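Local coordinates for protein HD superfamily hydrolase (Clostridium acetobutylicum ATCC 824, PDB 3CCG) that probably hydrolyses diadenosine tetraphosphate symmetrically to two ADP, as an HD-domain enzyme with a two-iron centre, at residues D130-G135 with D142-A147; K22-V27 with L50-A55. All blocks are in the same frame, centred on the assembly; numbering follows the deposited sequence.

Interaction 1 of 2, residues D130-G135 with D142-A147; sequences DYIEPG and DELRKA. With FE (Fe (III) ion), chain C.
R145 reaches across from helix 141-150 and grips two successive backbone carbonyls, those of I132 and E133, where helix 121-132 runs out. Its chain is extended from CG to NE, and both acceptors lie at the guanidinium edge, in its plane. NE gives the straighter bond, 2.9 Å to I132 O at an N-H...O angle of 169°, with the donor tilted moderately from the carbonyl plane. NH2 bonds E133 O at 3.0 Å, standing well above that carbonyl's plane, and adds a weak bond to I132 O. R136 O is a further acceptor for NH2. Since E133 is the first residue to leave helical backbone angles, the arginine ties together the C-terminal end of a helix and the turn that follows. That helix is part of the HD-domain bundle: D130, the last aspartate of the H...HD...D signature, binds an iron(III) ion through OD1 at 2.2 Å. Next to these hydrogen bonds the contact is apolar. The aliphatic part of R145 slides past I132 in the opposite direction, CG lying 3.6 Å from I132 CB. L144 crosses I132 obliquely; its CG, anti to the backbone N (chi1 -157°), is thereby set against I132 CG2, while its CD2 meets Y131 CB at 3.8 Å. Within 130-135, E133 OE1 accepts a bond from G135 N, 2.8 Å long, which arrives from above the carboxylate plane.

Interaction 2 of 2, residues K22-V27 with L50-A55; sequences KHSLGV and LVHDCA. With FE (Fe (III) ion), chain C; FE (Fe (III) ion), chain B.
H23, on helix 5-38, meets H52 and D53 around one iron(III) ion, the H and HD elements of the HD-domain signature. H23 CG stands anti to the backbone N (chi1 158°), and NE2, at the far side of the ring, binds the iron of chain C at 2.3 Å; ND1 is hydrogen-bonded to E133 OE2. H52 NE2 binds the same ion at 2.5 Å. The two imidazoles are oblique, their planes 68° apart. D53 OD2 lies at the H23 ring edge, in plane, as a fellow iron ligand. Next along the helix, S24 CB packs near L50 O, but the hydroxyl works through water 2, which donates to S24 OG and L50 O and accepts from D53 N at 2.8 Å, linking the helix to the turn from V51 to C54. S24 OG also bonds R20 O. L25 lies alongside L50, pointing the same way, with CD2 3.8 Å from L50 CD1. V27 crosses H52 at about a right angle, its CB, CG1 and CG2 each 3.7 Å from H52 CE1, and its CG2 lies over one face of the H23 ring, toward the rim; H52 ND1 bonds G49 O. D53 bridges the metals: OD2 binds the chain C iron at 2.5 Å, and OD1 binds the chain B iron at 2.2 Å.

In the fold
Interactions 1 and 2, their centres about 15 Å apart, meet at the iron of chain C. D130 from 130-135 adds its carboxylate to the H23, H52 and D53 ligands of interaction 2, completing the signature; D130 OD1 lies 3.5 Å from H52 NE2. Water 1 bridges the two irons; the chain B ion has H86 and H112 as its other protein ligands besides D53. A second-shell link joins the contacts: E133 OE2 is 2.8 Å from H23 ND1, a probable hydrogen bond that would fix the imidazole's rotation. E133, whose carbonyl R145 holds in interaction 1, is therefore also the second-shell partner of an iron ligand in interaction 2.

Interaction 1 of 2, residues D130-G135 with D142-A147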
loop_
_atom_site.group_PDB
_atom_site.type_symbol
_atom_site.label_atom_id
_atom_site.label_comp_id
_atom_site.label_asym_id
_atom_site.label_seq_id
_atom_site.Cartn_x
_atom_site.Cartn_y
_atom_site.Cartn_z
ATOM N N ASP A 130 -12.210 -9.735 15.507
ATOM C CA ASP A 130 -11.312 -9.033 16.396
ATOM C C ASP A 130 -11.765 -7.565 16.667
ATOM O O ASP A 130 -11.670 -7.063 17.782
ATOM C CB ASP A 130 -9.912 -9.075 15.789
ATOM C CG ASP A 130 -8.857 -8.657 16.769
ATOM O OD1 ASP A 130 -8.941 -9.073 17.919
ATOM O OD2 ASP A 130 -7.913 -7.968 16.355
ATOM N N TYR A 131 -12.283 -6.925 15.626
ATOM C CA TYR A 131 -12.792 -5.544 15.669
ATOM C C TYR A 131 -14.165 -5.365 16.306
ATOM O O TYR A 131 -14.446 -4.346 16.899
ATOM C CB TYR A 131 -12.843 -4.962 14.238
ATOM C CG TYR A 131 -11.485 -4.640 13.689
ATOM C CD1 TYR A 131 -10.715 -5.603 13.036
ATOM C CD2 TYR A 131 -10.943 -3.384 13.863
ATOM C CE1 TYR A 131 -9.440 -5.300 12.567
ATOM C CE2 TYR A 131 -9.677 -3.088 13.418
ATOM C CZ TYR A 131 -8.933 -4.039 12.761
ATOM O OH TYR A 131 -7.659 -3.701 12.315
ATOM N N ILE A 132 -15.034 -6.348 16.156
ATOM C CA ILE A 132 -16.414 -6.159 16.578
ATOM C C ILE A 132 -16.868 -6.968 17.820
ATOM O O ILE A 132 -18.055 -6.917 18.185
ATOM C CB ILE A 132 -17.370 -6.462 15.380
ATOM C CG1 ILE A 132 -17.338 -7.933 14.976
ATOM C CG2 ILE A 132 -17.060 -5.534 14.161
ATOM C CD1 ILE A 132 -18.439 -8.401 14.073
ATOM N N GLU A 133 -15.947 -7.720 18.440
ATOM C CA GLU A 133 -16.264 -8.522 19.625
ATOM C C GLU A 133 -16.803 -7.565 20.676
ATOM O O GLU A 133 -16.420 -6.389 20.715
ATOM C CB GLU A 133 -15.094 -9.404 20.099
ATOM C CG GLU A 133 -13.864 -8.657 20.507
ATOM C CD GLU A 133 -13.780 -8.436 22.004
ATOM O OE1 GLU A 133 -14.779 -8.780 22.707
ATOM O OE2 GLU A 133 -12.705 -7.931 22.460
ATOM N N PRO A 134 -17.725 -8.060 21.493
ATOM C CA PRO A 134 -18.536 -7.218 22.392
ATOM C C PRO A 134 -17.758 -6.357 23.345
ATOM O O PRO A 134 -18.268 -5.327 23.777
ATOM C CB PRO A 134 -19.365 -8.242 23.174
ATOM C CG PRO A 134 -19.351 -9.459 22.371
ATOM C CD PRO A 134 -18.130 -9.472 21.528
ATOM N N GLY A 135 -16.565 -6.790 23.681
ATOM C CA GLY A 135 -15.713 -6.069 24.598
ATOM C C GLY A 135 -15.066 -4.860 23.966
ATOM O O GLY A 135 -14.405 -4.096 24.646
ATOM N N ASP A 142 -20.145 0.367 15.793
ATOM C CA ASP A 142 -21.535 -0.004 15.546
ATOM C C ASP A 142 -21.837 -0.225 14.085
ATOM O O ASP A 142 -22.516 -1.169 13.730
ATOM C CB ASP A 142 -22.473 1.083 16.107
ATOM N N GLU A 143 -21.324 0.634 13.221
ATOM C CA GLU A 143 -21.595 0.510 11.782
ATOM C C GLU A 143 -20.867 -0.695 11.271
ATOM O O GLU A 143 -21.297 -1.378 10.332
ATOM C CB GLU A 143 -21.131 1.746 11.008
ATOM C CG GLU A 143 -21.855 3.023 11.418
ATOM C CD GLU A 143 -21.620 3.390 12.886
ATOM O OE1 GLU A 143 -20.475 3.256 13.371
ATOM O OE2 GLU A 143 -22.579 3.815 13.559
ATOM N N LEU A 144 -19.721 -0.927 11.896
ATOM C CA LEU A 144 -18.887 -2.042 11.530
ATOM C C LEU A 144 -19.602 -3.343 11.890
ATOM O O LEU A 144 -19.629 -4.258 11.125
ATOM C CB LEU A 144 -17.554 -1.944 12.252
ATOM C CG LEU A 144 -16.403 -2.685 11.617
ATOM C CD1 LEU A 144 -16.213 -2.223 10.164
ATOM C CD2 LEU A 144 -15.128 -2.460 12.414
ATOM N N ARG A 145 -20.195 -3.366 13.074
ATOM C CA ARG A 145 -20.978 -4.523 13.528
ATOM C C ARG A 145 -22.173 -4.766 12.605
ATOM O O ARG A 145 -22.451 -5.881 12.243
ATOM C CB ARG A 145 -21.455 -4.334 14.971
ATOM C CG ARG A 145 -20.407 -4.656 16.027
ATOM C CD ARG A 145 -20.760 -4.154 17.447
ATOM N NE ARG A 145 -19.731 -4.532 18.414
ATOM C CZ ARG A 145 -19.422 -3.856 19.499
ATOM N NH1 ARG A 145 -20.047 -2.717 19.794
ATOM N NH2 ARG A 145 -18.463 -4.276 20.272
ATOM N N LYS A 146 -22.871 -3.699 12.225
ATOM C CA LYS A 146 -24.001 -3.823 11.293
ATOM C C LYS A 146 -23.567 -4.387 9.958
ATOM O O LYS A 146 -24.178 -5.294 9.421
ATOM C CB LYS A 146 -24.685 -2.473 11.032
ATOM C CG LYS A 146 -25.754 -2.106 12.033
ATOM C CD LYS A 146 -26.606 -0.955 11.518
ATOM N N ALA A 147 -22.483 -3.829 9.422
ATOM C CA ALA A 147 -21.976 -4.240 8.124
ATOM C C ALA A 147 -21.518 -5.693 8.162
ATOM O O ALA A 147 -21.762 -6.475 7.243
ATOM C CB ALA A 147 -20.829 -3.293 7.700
HETATM FE FE FE C . -7.110 -9.837 18.777
HETATM O O HOH W 1 -6.204 -9.938 17.328
#

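Interaction 2 of 2, residues K22-V27 with L50-A55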
loop_
_atom_site.group_PDB
_atom_site.type_symbol
_atom_site.label_atom_id
_atom_site.label_comp_id
_atom_site.label_asym_id
_atom_site.label_seq_id
_atom_site.Cartn_x
_atom_site.Cartn_y
_atom_site.Cartn_z
ATOM N N LYS A 22 -9.889 -12.710 28.079
ATOM C CA LYS A 22 -11.312 -12.369 27.935
ATOM C C LYS A 22 -11.615 -11.889 26.509
ATOM O O LYS A 22 -12.624 -12.284 25.938
ATOM C CB LYS A 22 -11.773 -11.338 28.978
ATOM C CG LYS A 22 -13.260 -10.990 28.889
ATOM N N HIS A 23 -10.752 -11.030 25.960
ATOM C CA HIS A 23 -10.850 -10.572 24.533
ATOM C C HIS A 23 -10.962 -11.778 23.616
ATOM O O HIS A 23 -11.799 -11.826 22.724
ATOM C CB HIS A 23 -9.654 -9.643 24.112
ATOM C CG HIS A 23 -9.360 -9.548 22.620
ATOM N ND1 HIS A 23 -10.110 -8.803 21.725
ATOM C CD2 HIS A 23 -8.286 -10.001 21.909
ATOM C CE1 HIS A 23 -9.568 -8.893 20.514
ATOM N NE2 HIS A 23 -8.449 -9.605 20.598
ATOM N N SER A 24 -10.094 -12.756 23.856
ATOM C CA SER A 24 -10.052 -13.964 23.009
ATOM C C SER A 24 -11.341 -14.758 23.086
ATOM O O SER A 24 -11.818 -15.269 22.072
ATOM C CB SER A 24 -8.863 -14.826 23.364
ATOM O OG SER A 24 -7.612 -14.120 23.190
ATOM N N LEU A 25 -11.925 -14.858 24.267
ATOM C CA LEU A 25 -13.234 -15.548 24.378
ATOM C C LEU A 25 -14.279 -14.753 23.622
ATOM O O LEU A 25 -15.178 -15.287 22.987
ATOM C CB LEU A 25 -13.689 -15.719 25.828
ATOM C CG LEU A 25 -12.849 -16.660 26.688
ATOM C CD1 LEU A 25 -13.309 -16.721 28.186
ATOM C CD2 LEU A 25 -12.848 -18.046 26.102
ATOM N N GLY A 26 -14.169 -13.434 23.652
ATOM C CA GLY A 26 -15.090 -12.613 22.889
ATOM C C GLY A 26 -14.953 -12.849 21.399
ATOM O O GLY A 26 -15.931 -12.942 20.662
ATOM N N VAL A 27 -13.711 -12.921 20.956
ATOM C CA VAL A 27 -13.492 -13.185 19.539
ATOM C C VAL A 27 -14.054 -14.557 19.129
ATOM O O VAL A 27 -14.694 -14.714 18.072
ATOM C CB VAL A 27 -11.994 -13.019 19.148
ATOM C CG1 VAL A 27 -11.763 -13.457 17.679
ATOM C CG2 VAL A 27 -11.616 -11.544 19.387
ATOM N N LEU A 50 -10.635 -18.561 19.298
ATOM C CA LEU A 50 -10.058 -18.750 20.604
ATOM C C LEU A 50 -8.535 -18.544 20.620
ATOM O O LEU A 50 -8.024 -17.893 21.535
ATOM C CB LEU A 50 -10.394 -20.140 21.148
ATOM C CG LEU A 50 -9.878 -20.488 22.567
ATOM C CD1 LEU A 50 -10.393 -19.507 23.618
ATOM C CD2 LEU A 50 -10.233 -21.939 22.883
ATOM N N VAL A 51 -7.844 -19.098 19.630
ATOM C CA VAL A 51 -6.378 -19.124 19.679
ATOM C C VAL A 51 -5.682 -18.079 18.823
ATOM O O VAL A 51 -4.458 -17.976 18.845
ATOM C CB VAL A 51 -5.839 -20.514 19.321
ATOM C CG1 VAL A 51 -6.552 -21.617 20.151
ATOM C CG2 VAL A 51 -5.988 -20.800 17.870
ATOM N N HIS A 52 -6.440 -17.210 18.186
ATOM C CA HIS A 52 -5.874 -16.292 17.176
ATOM C C HIS A 52 -4.760 -15.424 17.765
ATOM O O HIS A 52 -3.828 -15.077 17.017
ATOM C CB HIS A 52 -6.938 -15.401 16.537
ATOM C CG HIS A 52 -7.340 -14.250 17.385
ATOM N ND1 HIS A 52 -8.166 -14.335 18.500
ATOM C CD2 HIS A 52 -6.986 -12.952 17.299
ATOM C CE1 HIS A 52 -8.305 -13.136 19.028
ATOM N NE2 HIS A 52 -7.580 -12.277 18.334
ATOM N N ASP A 53 -4.857 -15.060 19.040
ATOM C CA ASP A 53 -3.904 -14.123 19.660
ATOM C C ASP A 53 -2.932 -14.912 20.568
ATOM O O ASP A 53 -2.358 -14.329 21.470
ATOM C CB ASP A 53 -4.583 -12.974 20.445
ATOM C CG ASP A 53 -4.641 -11.701 19.701
ATOM O OD1 ASP A 53 -4.077 -11.545 18.612
ATOM O OD2 ASP A 53 -5.314 -10.776 20.210
ATOM N N CYS A 54 -2.764 -16.204 20.353
ATOM C CA CYS A 54 -1.927 -16.996 21.244
ATOM C C CYS A 54 -0.460 -16.467 21.394
ATOM O O CYS A 54 0.240 -16.761 22.415
ATOM C CB CYS A 54 -2.005 -18.508 20.921
ATOM S SG CYS A 54 -1.259 -18.982 19.377
ATOM N N ALA A 55 0.036 -15.752 20.374
ATOM C CA ALA A 55 1.419 -15.217 20.369
ATOM C C ALA A 55 1.443 -13.725 20.659
ATOM O O ALA A 55 2.480 -13.112 20.613
ATOM C CB ALA A 55 2.095 -15.461 19.027
HETATM FE FE FE C . -7.110 -9.837 18.777
HETATM FE FE FE B . -4.167 -9.950 17.140
HETATM O O HOH W 2 -6.026 -15.853 21.494
HETATM O O HOH W 1 -6.204 -9.938 17.328
HETATM O O HOH W 3 -4.287 -8.334 15.810
#